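Geranyltranstransferase (Legionella pneumophila subsp. pneumophila, PDB 3LOM) probably catalyses magnesium-dependent chain elongation of prenyl diphosphates, making farnesyl diphosphate from geranyl diphosphate and isopentenyl diphosphate. Local coordinates at residues Q37-L42 with T115-V119; P55-Y59 with L72-A76; Q227-Y232 with T255-T259. All coordinates share one frame; numbering follows the deposited sequence.

All three contacts are largely buried, but they join different elements. Contact 2 lies nearest the centre of the chain, about 10 Å from it between centres. It packs two antiparallel helices and combines a buried tyrosine-aspartate bond with close apolar packing. Contact 1 lies farthest out, about 21 Å from the chain's centre, yet it is buried because the second subunit packs against both its helices. These cross almost at right angles, mainly through methyl groups. Contact 3 is on the opposite side of the chain's centre from contact 2. There a long helix meets the start of a short one through a carboxylate and an aromatic ring, and solvent reaches part of it.

Contact 1 (Q37-L42 with T115-V119); sequences QIRSAL and TAILV
Thr115 meets both Gln37 and Ala41 across the contact, one polar and one apolar. Its CB lies beside the Gln37 amide, 3.8 Å from OE1. From there the side chain forks. The OG1 branch comes within 2.9 Å of Gln37 OE1, a close polar approach, and the two side chains stand roughly perpendicular. The same hydroxyl is hydrogen-bonded with Asp112 OD1, just outside the two segments. The CG2 branch lies anti to the backbone N, with OG1 beside that N (chi1 -60°). This sets the methyl against Ala41 CB at 3.6 Å.

The helices meet nearly at right angles. Their segment axes come within 9.9 Å and cross at -82°. This is steep helix-on-helix packing within the all-alpha fold of the isoprenoid synthases.

One turn after Thr115, Val119 makes most of the apolar contact, through its CG2 methyl. It packs on Ala41 CB at 3.7 Å and on Ile38 CD1 at 3.8 Å, and it lies more loosely against Leu42 CG at 4.4 Å. Ile38 and Val119 run alongside each other, pointing opposite ways. The same Ile38 CD1 reaches on to Leu118 CB, 4.1 Å away. Ile88 of helix 69-91 also touches Val119. The second subunit packs here too: its Ser165 meets Ile38, its Ile157 meets Leu42 and its Met95 meets Leu118.

Contact 2 (P55-Y59 with L72-A76); sequences PILVY and LDIIA
The Tyr59 ring meets Asp73 at its edge. The carboxylate oxygen OD1 lies near the ring plane, and the ring and carboxylate planes are 73° apart. Tyr59 OH donates to Asp73 OD1 over 2.6 Å and meets the anti lone pair of that oxygen. Leu72 CB and Ala76 CB approach the ring obliquely, and Tyr59 CD1 is 3.7 Å from Leu72 CB. The ring also stacks with Tyr16 of helix 5-28.

A water ties the phenol to the opposite backbone. It donates to Tyr59 OH at 2.6 Å and to Asp73 O at 3.0 Å. The buried hydroxyl thus gives one hydrogen bond and accepts another, which should limit its movement.

The rest of the contact is apolar. The CG1 methyl of Val58, anti to the backbone N (chi1 167°), enters between Leu72, Ile75 and Ala76. It lies 3.8 Å from Ala76 CB. Pro55 CB also meets Ala76 CB, at 3.7 Å. The backbones are closest here: Pro55 CA and Ala76 CA are 4.4 Å apart, and the helices come this close where Ala76 presents only its CB.

The segment axes approach to 8.9 Å at 149°, so helices 53-64 and 69-91 form an antiparallel pair of consecutive helices. Pro55 closes a GGKRIRP sequence, which in relatives helps bind isopentenyl diphosphate. Helix 5-28 covers the pair through His20, Tyr23 and Arg19, whose NE forms a salt bridge with Asp73 OD1 that may stabilise the negative charge of the carboxylate. Helix 178-201 packs on the pair with Cys196, Met199 and Val200.

Contact 3 (Q227-Y232 with T255-T259); sequences QMQDDY and TTFAT
Asp231 and Phe257 form the tight part of this contact. Phe257 N donates to Asp231 OD2 over 3.0 Å, and the bond is fairly straight at 164°. The donor comes from the anti side of the oxygen and lies 31° out of the carboxylate plane. The same OD2 sits at the edge of the Phe257 ring, 3.3 Å from CD2. Thr256 CB presses on this carboxylate, 3.4 Å from Asp231 OD2. Met228 covers one face: its CG stands 4.0 Å above the ring centre in a CH-pi contact. Beyond CG the chain runs extended (chi2 176°), placing Met228 SD 5.3 Å from the centroid of the Phe257 ring, a distant Met-aromatic contact. Ala258 CB packs on Asp231 O at 3.4 Å.

Gln227, partly exposed, is the looser side. Its CG only brushes the ring, 4.2 Å from Phe257 CE2. Thr256, the N-cap of helix 257-260, forms a capping box with Thr259, whose OG1 accepts from Thr256 N at 2.8 Å. Separately, Ala258 N gives a weak capping bond to Thr256 OG1.

Asp230 and Asp231 begin the sequence DDYLD, the second aspartate-rich motif of this family, which in relatives binds magnesium and diphosphate. Helix 209-236, which carries it, packs through Met228 on Ile270 and His273 of helix 263-279. Helix 178-201 touches both sides of the contact, with Leu181 on Phe257 and His185 and Thr189 on Gln227.

Contact 1 (Q37-L42 with T115-V119)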
loop_
_atom_site.group_PDB
_atom_site.type_symbol
_atom_site.label_atom_id
_atom_site.label_comp_id
_atom_site.label_asym_id
_atom_site.label_seq_id
_atom_site.Cartn_x
_atom_site.Cartn_y
_atom_site.Cartn_z
ATOM N N GLN A 37 -1.240 -1.270 -19.810
ATOM C CA GLN A 37 -0.453 -0.128 -19.314
ATOM C C GLN A 37 0.215 -0.441 -17.986
ATOM O O GLN A 37 1.367 -0.070 -17.764
ATOM C CB GLN A 37 -1.319 1.120 -19.118
ATOM C CG GLN A 37 -1.409 2.044 -20.299
ATOM C CD GLN A 37 -0.175 2.894 -20.492
ATOM O OE1 GLN A 37 0.096 3.817 -19.723
ATOM N NE2 GLN A 37 0.574 2.600 -21.541
ATOM N N ILE A 38 -0.515 -1.112 -17.100
ATOM C CA ILE A 38 0.029 -1.442 -15.785
ATOM C C ILE A 38 1.181 -2.439 -15.895
ATOM O O ILE A 38 2.280 -2.133 -15.431
ATOM C CB ILE A 38 -1.070 -1.867 -14.774
ATOM C CG1 ILE A 38 -2.066 -0.718 -14.553
ATOM C CG2 ILE A 38 -0.466 -2.325 -13.440
ATOM C CD1 ILE A 38 -1.460 0.604 -14.067
ATOM N N ARG A 39 0.962 -3.587 -16.544
ATOM C CA ARG A 39 2.044 -4.589 -16.671
ATOM C C ARG A 39 3.250 -4.085 -17.461
ATOM O O ARG A 39 4.387 -4.449 -17.158
ATOM C CB ARG A 39 1.565 -5.970 -17.167
ATOM C CG ARG A 39 0.984 -6.024 -18.554
ATOM C CD ARG A 39 -0.467 -6.455 -18.531
ATOM N NE ARG A 39 -0.679 -7.798 -19.061
ATOM C CZ ARG A 39 -1.814 -8.215 -19.619
ATOM N NH1 ARG A 39 -2.853 -7.396 -19.728
ATOM N NH2 ARG A 39 -1.914 -9.454 -20.072
ATOM N N SER A 40 3.010 -3.205 -18.430
ATOM C CA SER A 40 4.112 -2.573 -19.143
ATOM C C SER A 40 4.914 -1.637 -18.232
ATOM O O SER A 40 6.147 -1.687 -18.215
ATOM C CB SER A 40 3.617 -1.835 -20.387
ATOM O OG SER A 40 4.700 -1.203 -21.052
ATOM N N ALA A 41 4.223 -0.786 -17.481
ATOM C CA ALA A 41 4.911 0.178 -16.618
ATOM C C ALA A 41 5.565 -0.453 -15.398
ATOM O O ALA A 41 6.670 -0.059 -15.020
ATOM C CB ALA A 41 3.998 1.299 -16.222
ATOM N N LEU A 42 4.902 -1.446 -14.808
ATOM C CA LEU A 42 5.529 -2.306 -13.790
ATOM C C LEU A 42 6.898 -2.822 -14.214
ATOM O O LEU A 42 7.874 -2.680 -13.483
ATOM C CB LEU A 42 4.637 -3.511 -13.475
ATOM C CG LEU A 42 3.525 -3.348 -12.442
ATOM C CD1 LEU A 42 2.532 -4.480 -12.573
ATOM C CD2 LEU A 42 4.118 -3.339 -11.050
ATOM N N THR A 115 -0.224 6.898 -14.789
ATOM C CA THR A 115 0.306 5.534 -14.833
ATOM C C THR A 115 1.373 5.344 -13.754
ATOM O O THR A 115 1.421 4.300 -13.110
ATOM C CB THR A 115 0.856 5.189 -16.255
ATOM O OG1 THR A 115 -0.201 5.303 -17.209
ATOM C CG2 THR A 115 1.401 3.798 -16.322
ATOM N N ALA A 116 2.214 6.361 -13.565
ATOM C CA ALA A 116 3.193 6.396 -12.475
ATOM C C ALA A 116 2.541 6.313 -11.079
ATOM O O ALA A 116 2.974 5.523 -10.220
ATOM C CB ALA A 116 4.049 7.646 -12.590
ATOM N N ILE A 117 1.490 7.103 -10.867
ATOM C CA ILE A 117 0.781 7.094 -9.582
ATOM C C ILE A 117 0.208 5.704 -9.341
ATOM O O ILE A 117 0.446 5.110 -8.287
ATOM C CB ILE A 117 -0.354 8.153 -9.502
ATOM C CG1 ILE A 117 0.181 9.566 -9.708
ATOM C CG2 ILE A 117 -1.089 8.084 -8.153
ATOM C CD1 ILE A 117 -0.878 10.551 -10.240
ATOM N N LEU A 118 -0.518 5.189 -10.335
ATOM C CA LEU A 118 -1.217 3.916 -10.219
ATOM C C LEU A 118 -0.295 2.710 -10.054
ATOM O O LEU A 118 -0.584 1.812 -9.268
ATOM C CB LEU A 118 -2.147 3.699 -11.415
ATOM C CG LEU A 118 -3.426 4.540 -11.452
ATOM C CD1 LEU A 118 -4.036 4.464 -12.830
ATOM C CD2 LEU A 118 -4.437 4.135 -10.381
ATOM N N VAL A 119 0.807 2.699 -10.793
ATOM C CA VAL A 119 1.764 1.602 -10.729
ATOM C C VAL A 119 2.433 1.585 -9.363
ATOM O O VAL A 119 2.555 0.513 -8.747
ATOM C CB VAL A 119 2.766 1.643 -11.925
ATOM C CG1 VAL A 119 4.172 1.218 -11.542
ATOM C CG2 VAL A 119 2.242 0.774 -13.043
#

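Contact 2 (P55-Y59 with L72-A76)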
loop_
_atom_site.group_PDB
_atom_site.type_symbol
_atom_site.label_atom_id
_atom_site.label_comp_id
_atom_site.label_asym_id
_atom_site.label_seq_id
_atom_site.Cartn_x
_atom_site.Cartn_y
_atom_site.Cartn_z
ATOM N N PRO A 55 17.538 -5.802 -1.556
ATOM C CA PRO A 55 17.480 -7.267 -1.674
ATOM C C PRO A 55 18.761 -7.998 -1.292
ATOM O O PRO A 55 18.688 -9.056 -0.682
ATOM C CB PRO A 55 17.211 -7.487 -3.164
ATOM C CG PRO A 55 16.468 -6.335 -3.558
ATOM C CD PRO A 55 17.058 -5.176 -2.803
ATOM N N ILE A 56 19.909 -7.432 -1.655
ATOM C CA ILE A 56 21.211 -8.000 -1.319
ATOM C C ILE A 56 21.408 -8.093 0.199
ATOM O O ILE A 56 21.833 -9.135 0.709
ATOM C CB ILE A 56 22.369 -7.191 -1.959
ATOM C CG1 ILE A 56 22.202 -7.130 -3.483
ATOM C CG2 ILE A 56 23.724 -7.808 -1.598
ATOM C CD1 ILE A 56 23.047 -6.056 -4.169
ATOM N N LEU A 57 21.070 -7.013 0.906
ATOM C CA LEU A 57 21.159 -6.968 2.370
ATOM C C LEU A 57 20.278 -8.023 3.012
ATOM O O LEU A 57 20.700 -8.676 3.957
ATOM C CB LEU A 57 20.797 -5.581 2.908
ATOM C CG LEU A 57 21.751 -4.435 2.572
ATOM C CD1 LEU A 57 21.075 -3.094 2.830
ATOM C CD2 LEU A 57 23.071 -4.552 3.332
ATOM N N VAL A 58 19.068 -8.192 2.479
ATOM C CA VAL A 58 18.182 -9.301 2.851
ATOM C C VAL A 58 18.837 -10.679 2.668
ATOM O O VAL A 58 18.754 -11.530 3.558
ATOM C CB VAL A 58 16.849 -9.224 2.067
ATOM C CG1 VAL A 58 16.040 -10.515 2.172
ATOM C CG2 VAL A 58 16.041 -8.075 2.576
ATOM N N TYR A 59 19.499 -10.880 1.528
ATOM C CA TYR A 59 20.160 -12.153 1.235
ATOM C C TYR A 59 21.339 -12.411 2.157
ATOM O O TYR A 59 21.479 -13.507 2.686
ATOM C CB TYR A 59 20.614 -12.223 -0.229
ATOM C CG TYR A 59 19.486 -12.482 -1.207
ATOM C CD1 TYR A 59 18.633 -13.575 -1.043
ATOM C CD2 TYR A 59 19.284 -11.650 -2.308
ATOM C CE1 TYR A 59 17.599 -13.822 -1.937
ATOM C CE2 TYR A 59 18.250 -11.889 -3.209
ATOM C CZ TYR A 59 17.415 -12.978 -3.016
ATOM O OH TYR A 59 16.393 -13.224 -3.902
ATOM N N LEU A 72 13.880 -15.834 1.631
ATOM C CA LEU A 72 14.669 -14.652 1.310
ATOM C C LEU A 72 14.293 -13.987 -0.013
ATOM O O LEU A 72 14.257 -12.759 -0.090
ATOM C CB LEU A 72 16.162 -14.987 1.332
ATOM C CG LEU A 72 16.731 -15.262 2.728
ATOM C CD1 LEU A 72 18.215 -15.597 2.662
ATOM C CD2 LEU A 72 16.484 -14.055 3.627
ATOM N N ASP A 73 14.011 -14.800 -1.035
ATOM C CA ASP A 73 13.530 -14.314 -2.335
ATOM C C ASP A 73 12.286 -13.451 -2.186
ATOM O O ASP A 73 12.200 -12.368 -2.771
ATOM C CB ASP A 73 13.201 -15.485 -3.272
ATOM C CG ASP A 73 14.430 -16.253 -3.718
ATOM O OD1 ASP A 73 15.488 -15.625 -3.942
ATOM O OD2 ASP A 73 14.332 -17.491 -3.856
ATOM N N ILE A 74 11.342 -13.953 -1.393
ATOM C CA ILE A 74 10.049 -13.319 -1.159
ATOM C C ILE A 74 10.198 -11.999 -0.410
ATOM O O ILE A 74 9.635 -10.981 -0.834
ATOM C CB ILE A 74 9.104 -14.266 -0.381
ATOM C CG1 ILE A 74 8.914 -15.571 -1.160
ATOM C CG2 ILE A 74 7.762 -13.597 -0.105
ATOM C CD1 ILE A 74 8.527 -16.760 -0.303
ATOM N N ILE A 75 10.971 -12.023 0.680
ATOM C CA ILE A 75 11.187 -10.837 1.522
ATOM C C ILE A 75 11.861 -9.719 0.735
ATOM O O ILE A 75 11.411 -8.569 0.782
ATOM C CB ILE A 75 11.977 -11.162 2.833
ATOM C CG1 ILE A 75 11.184 -12.145 3.706
ATOM C CG2 ILE A 75 12.289 -9.873 3.619
ATOM C CD1 ILE A 75 11.886 -12.577 4.991
ATOM N N ALA A 76 12.903 -10.079 -0.014
ATOM C CA ALA A 76 13.639 -9.154 -0.880
ATOM C C ALA A 76 12.811 -8.576 -2.038
ATOM O O ALA A 76 13.054 -7.448 -2.474
ATOM C CB ALA A 76 14.874 -9.843 -1.428
HETATM O O HOH W 1 14.450 -11.593 -4.641
#

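Contact 3 (Q227-Y232 with T255-T259)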
loop_
_atom_site.group_PDB
_atom_site.type_symbol
_atom_site.label_atom_id
_atom_site.label_comp_id
_atom_site.label_asym_id
_atom_site.label_seq_id
_atom_site.Cartn_x
_atom_site.Cartn_y
_atom_site.Cartn_z
ATOM N N GLN A 227 23.137 8.116 3.217
ATOM C CA GLN A 227 22.643 9.480 3.078
ATOM C C GLN A 227 23.726 10.535 3.289
ATOM O O GLN A 227 23.699 11.593 2.651
ATOM C CB GLN A 227 21.485 9.704 4.046
ATOM C CG GLN A 227 20.612 10.859 3.668
ATOM C CD GLN A 227 19.975 10.709 2.295
ATOM O OE1 GLN A 227 19.479 9.638 1.934
ATOM N NE2 GLN A 227 19.989 11.790 1.522
ATOM N N MET A 228 24.663 10.245 4.194
ATOM C CA MET A 228 25.865 11.062 4.362
ATOM C C MET A 228 26.672 11.063 3.062
ATOM O O MET A 228 27.069 12.122 2.574
ATOM C CB MET A 228 26.726 10.549 5.524
ATOM C CG MET A 228 26.239 10.932 6.910
ATOM S SD MET A 228 27.240 10.206 8.227
ATOM C CE MET A 228 26.341 10.798 9.651
ATOM N N GLN A 229 26.880 9.869 2.503
ATOM C CA GLN A 229 27.587 9.696 1.231
ATOM C C GLN A 229 26.920 10.436 0.078
ATOM O O GLN A 229 27.600 11.113 -0.690
ATOM C CB GLN A 229 27.751 8.212 0.889
ATOM C CG GLN A 229 28.881 7.529 1.652
ATOM C CD GLN A 229 28.991 6.049 1.348
ATOM O OE1 GLN A 229 28.027 5.298 1.485
ATOM N NE2 GLN A 229 30.177 5.621 0.942
ATOM N N ASP A 230 25.595 10.316 -0.016
ATOM C CA ASP A 230 24.810 10.980 -1.064
ATOM C C ASP A 230 24.950 12.498 -1.026
ATOM O O ASP A 230 25.126 13.124 -2.067
ATOM C CB ASP A 230 23.334 10.568 -0.992
ATOM C CG ASP A 230 23.111 9.119 -1.402
ATOM O OD1 ASP A 230 21.988 8.603 -1.204
ATOM O OD2 ASP A 230 24.062 8.490 -1.915
ATOM N N ASP A 231 24.901 13.072 0.175
ATOM C CA ASP A 231 25.107 14.512 0.367
ATOM C C ASP A 231 26.554 14.927 0.091
ATOM O O ASP A 231 26.803 16.012 -0.441
ATOM C CB ASP A 231 24.685 14.935 1.778
ATOM C CG ASP A 231 23.184 14.794 2.012
ATOM O OD1 ASP A 231 22.436 14.495 1.054
ATOM O OD2 ASP A 231 22.748 14.993 3.165
ATOM N N TYR A 232 27.492 14.045 0.440
ATOM C CA TYR A 232 28.919 14.247 0.188
ATOM C C TYR A 232 29.239 14.215 -1.303
ATOM O O TYR A 232 30.047 15.010 -1.783
ATOM C CB TYR A 232 29.747 13.185 0.925
ATOM C CG TYR A 232 31.246 13.272 0.710
ATOM C CD1 TYR A 232 31.998 14.296 1.287
ATOM C CD2 TYR A 232 31.916 12.316 -0.055
ATOM C CE1 TYR A 232 33.375 14.376 1.094
ATOM C CE2 TYR A 232 33.291 12.385 -0.252
ATOM C CZ TYR A 232 34.014 13.414 0.325
ATOM O OH TYR A 232 35.373 13.481 0.131
ATOM N N THR A 255 19.382 22.448 3.217
ATOM C CA THR A 255 20.217 21.852 4.265
ATOM C C THR A 255 20.483 20.363 4.039
ATOM O O THR A 255 19.559 19.572 3.846
ATOM C CB THR A 255 19.651 22.094 5.688
ATOM O OG1 THR A 255 20.263 21.181 6.610
ATOM C CG2 THR A 255 18.145 21.905 5.717
ATOM N N THR A 256 21.764 20.006 4.042
ATOM C CA THR A 256 22.212 18.623 3.909
ATOM C C THR A 256 23.266 18.339 4.977
ATOM O O THR A 256 23.674 19.246 5.713
ATOM C CB THR A 256 22.854 18.355 2.524
ATOM O OG1 THR A 256 23.945 19.259 2.314
ATOM C CG2 THR A 256 21.841 18.505 1.391
ATOM N N PHE A 257 23.723 17.087 5.044
ATOM C CA PHE A 257 24.891 16.737 5.853
ATOM C C PHE A 257 26.128 17.500 5.374
ATOM O O PHE A 257 27.041 17.762 6.154
ATOM C CB PHE A 257 25.158 15.226 5.820
ATOM C CG PHE A 257 24.216 14.417 6.679
ATOM C CD1 PHE A 257 24.318 14.442 8.068
ATOM C CD2 PHE A 257 23.235 13.619 6.100
ATOM C CE1 PHE A 257 23.450 13.694 8.867
ATOM C CE2 PHE A 257 22.363 12.865 6.887
ATOM C CZ PHE A 257 22.470 12.905 8.275
ATOM N N ALA A 258 26.127 17.870 4.094
ATOM C CA ALA A 258 27.227 18.602 3.476
ATOM C C ALA A 258 27.149 20.114 3.669
ATOM O O ALA A 258 28.037 20.843 3.223
ATOM C CB ALA A 258 27.318 18.263 1.998
ATOM N N THR A 259 26.088 20.586 4.316
ATOM C CA THR A 259 25.990 21.997 4.683
ATOM C C THR A 259 26.197 22.155 6.185
ATOM O O THR A 259 26.576 23.230 6.662
ATOM C CB THR A 259 24.632 22.623 4.285
ATOM O OG1 THR A 259 23.565 21.904 4.917
ATOM C CG2 THR A 259 24.442 22.610 2.767
#